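Local atomic coordinates of PAN2-PAN3 deadenylation complex catalytic subunit pan2 (Neurospora crassa, PDB entry 4CZW), a protein that serves as the catalytic subunit of the PAN deadenylation complex, probably shortening the poly(A) tails of mRNA by releasing 5'-AMP in a divalent-metal-dependent exonuclease reaction. Residues A[73-78]-A[528-534]. Numbering follows the deposited sequence.
With ZN (zinc ion), chain B.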
loop_
_atom_site.group_PDB
_atom_site.type_symbol
_atom_site.label_atom_id
_atom_site.label_comp_id
_atom_site.label_asym_id
_atom_site.label_seq_id
_atom_site.Cartn_x
_atom_site.Cartn_y
_atom_site.Cartn_z
ATOM N N THR A 73 6.126 -2.671 -14.056
ATOM C CA THR A 73 5.964 -3.275 -15.375
ATOM C C THR A 73 4.929 -2.516 -16.196
ATOM O O THR A 73 4.451 -1.459 -15.786
ATOM C CB THR A 73 5.545 -4.756 -15.282
ATOM O OG1 THR A 73 4.208 -4.850 -14.772
ATOM C CG2 THR A 73 6.493 -5.525 -14.373
ATOM N N ALA A 74 4.582 -3.066 -17.354
ATOM C CA ALA A 74 3.628 -2.427 -18.252
ATOM C C ALA A 74 2.197 -2.859 -17.952
ATOM O O ALA A 74 1.300 -2.655 -18.770
ATOM C CB ALA A 74 3.977 -2.737 -19.700
ATOM N N CYS A 75 1.996 -3.450 -16.777
ATOM C CA CYS A 75 0.690 -3.959 -16.365
ATOM C C CYS A 75 -0.395 -2.890 -16.440
ATOM O O CYS A 75 -0.316 -1.864 -15.764
ATOM C CB CYS A 75 0.767 -4.527 -14.945
ATOM S SG CYS A 75 -0.811 -5.110 -14.272
ATOM N N LEU A 76 -1.400 -3.137 -17.273
ATOM C CA LEU A 76 -2.516 -2.211 -17.428
ATOM C C LEU A 76 -3.800 -2.798 -16.855
ATOM O O LEU A 76 -4.899 -2.351 -17.182
ATOM C CB LEU A 76 -2.716 -1.849 -18.901
ATOM C CG LEU A 76 -1.613 -1.017 -19.557
ATOM C CD1 LEU A 76 -1.941 -0.747 -21.017
ATOM C CD2 LEU A 76 -1.409 0.286 -18.801
ATOM N N ALA A 77 -3.653 -3.804 -16.001
ATOM C CA ALA A 77 -4.799 -4.427 -15.354
ATOM C C ALA A 77 -5.430 -3.470 -14.351
ATOM O O ALA A 77 -4.731 -2.830 -13.565
ATOM C CB ALA A 77 -4.390 -5.722 -14.673
ATOM N N ASP A 78 -6.754 -3.373 -14.385
ATOM C CA ASP A 78 -7.486 -2.500 -13.478
ATOM C C ASP A 78 -8.894 -3.047 -13.265
ATOM O O ASP A 78 -9.679 -3.118 -14.211
ATOM C CB ASP A 78 -7.535 -1.072 -14.027
ATOM C CG ASP A 78 -8.131 -0.085 -13.041
ATOM O OD1 ASP A 78 -8.003 -0.308 -11.819
ATOM O OD2 ASP A 78 -8.720 0.921 -13.488
ATOM N N SER A 528 -9.228 4.282 -17.781
ATOM C CA SER A 528 -9.461 3.790 -16.429
ATOM C C SER A 528 -8.602 4.572 -15.436
ATOM O O SER A 528 -7.552 5.093 -15.809
ATOM C CB SER A 528 -9.158 2.291 -16.345
ATOM O OG SER A 528 -7.768 2.043 -16.452
ATOM N N PRO A 529 -9.056 4.669 -14.174
ATOM C CA PRO A 529 -8.340 5.415 -13.129
ATOM C C PRO A 529 -6.875 5.009 -12.974
ATOM O O PRO A 529 -6.005 5.874 -12.875
ATOM C CB PRO A 529 -9.126 5.073 -11.861
ATOM C CG PRO A 529 -10.504 4.810 -12.347
ATOM C CD PRO A 529 -10.344 4.143 -13.684
ATOM N N LYS A 530 -6.612 3.707 -12.957
ATOM C CA LYS A 530 -5.259 3.201 -12.756
ATOM C C LYS A 530 -4.380 3.454 -13.977
ATOM O O LYS A 530 -3.166 3.607 -13.856
ATOM C CB LYS A 530 -5.300 1.707 -12.423
ATOM C CG LYS A 530 -3.950 1.083 -12.107
ATOM C CD LYS A 530 -3.497 0.162 -13.226
ATOM C CE LYS A 530 -2.250 -0.610 -12.836
ATOM N NZ LYS A 530 -1.877 -1.619 -13.865
ATOM N N THR A 531 -5.000 3.503 -15.152
ATOM C CA THR A 531 -4.272 3.760 -16.390
ATOM C C THR A 531 -3.667 5.160 -16.383
ATOM O O THR A 531 -2.497 5.343 -16.723
ATOM C CB THR A 531 -5.179 3.605 -17.626
ATOM O OG1 THR A 531 -5.723 2.280 -17.659
ATOM C CG2 THR A 531 -4.392 3.856 -18.903
ATOM N N ALA A 532 -4.468 6.142 -15.990
ATOM C CA ALA A 532 -4.005 7.522 -15.920
ATOM C C ALA A 532 -3.021 7.709 -14.771
ATOM O O ALA A 532 -2.042 8.443 -14.896
ATOM C CB ALA A 532 -5.181 8.467 -15.769
ATOM N N TYR A 533 -3.291 7.040 -13.654
ATOM C CA TYR A 533 -2.417 7.109 -12.488
ATOM C C TYR A 533 -1.044 6.535 -12.809
ATOM O O TYR A 533 -0.024 7.039 -12.337
ATOM C CB TYR A 533 -3.038 6.359 -11.305
ATOM C CG TYR A 533 -2.251 6.478 -10.017
ATOM C CD1 TYR A 533 -1.203 5.608 -9.735
ATOM C CD2 TYR A 533 -2.559 7.455 -9.080
ATOM C CE1 TYR A 533 -0.482 5.715 -8.560
ATOM C CE2 TYR A 533 -1.845 7.568 -7.903
ATOM C CZ TYR A 533 -0.809 6.695 -7.648
ATOM O OH TYR A 533 -0.094 6.805 -6.476
ATOM N N LYS A 534 -1.030 5.475 -13.612
ATOM C CA LYS A 534 0.206 4.793 -13.978
ATOM C C LYS A 534 1.171 5.744 -14.677
ATOM O O LYS A 534 2.378 5.695 -14.445
ATOM C CB LYS A 534 -0.095 3.592 -14.876
ATOM C CG LYS A 534 1.098 2.691 -15.142
ATOM C CD LYS A 534 0.720 1.544 -16.065
ATOM C CE LYS A 534 1.893 0.611 -16.309
ATOM N NZ LYS A 534 2.318 -0.088 -15.064
HETATM ZN ZN ZN B . -0.577 -5.096 -11.944
#
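Two lysines one helical turn apart, Lys530 and Lys534, reach from the exonuclease domain to the backbone carbonyls of a zinc-binding loop in the pseudo-UCH (USP-like) domain, an example of a domain interface built on lysine-to-carbonyl bonds. Lys534 NZ donates to Thr73 O at 2.6 Å, tilted 27° from the carbonyl plane, and more weakly to Cys75 O. Its chain runs extended until a final bend (chi4 65°) brings the ammonium to Thr73 O. Lys530 NZ is hydrogen-bonded to Cys75 O and, at 3.1 Å, to Ala77 O. Cys75 O thus accepts from both lysines, from Lys534 only weakly.

The same cysteine binds zinc through SG at 2.3 Å, with His70, Cys80 and Cys83 completing the site. Lys530 NZ lies 3.7 Å from Cys75 SG, and the lysine's positive charge may partly offset the negative charge of the zinc-bound thiolates.

Aliphatic packing flanks these bonds where Leu76 crosses Lys534 at about a right angle; Leu76 CD2 lies 3.7 Å from Lys534 CD. Asp78 and Lys530 run past each other in opposite directions, with Asp78 CG 3.4 Å from Lys530 CB.

Helix 81-94, through Cys83, Glu84 and Tyr87, touches Lys530; Val413 of helix 412-415 meets Leu76 and Lys534, and strand 490-496 backs helix 529-541 at Pro529 and Ala532.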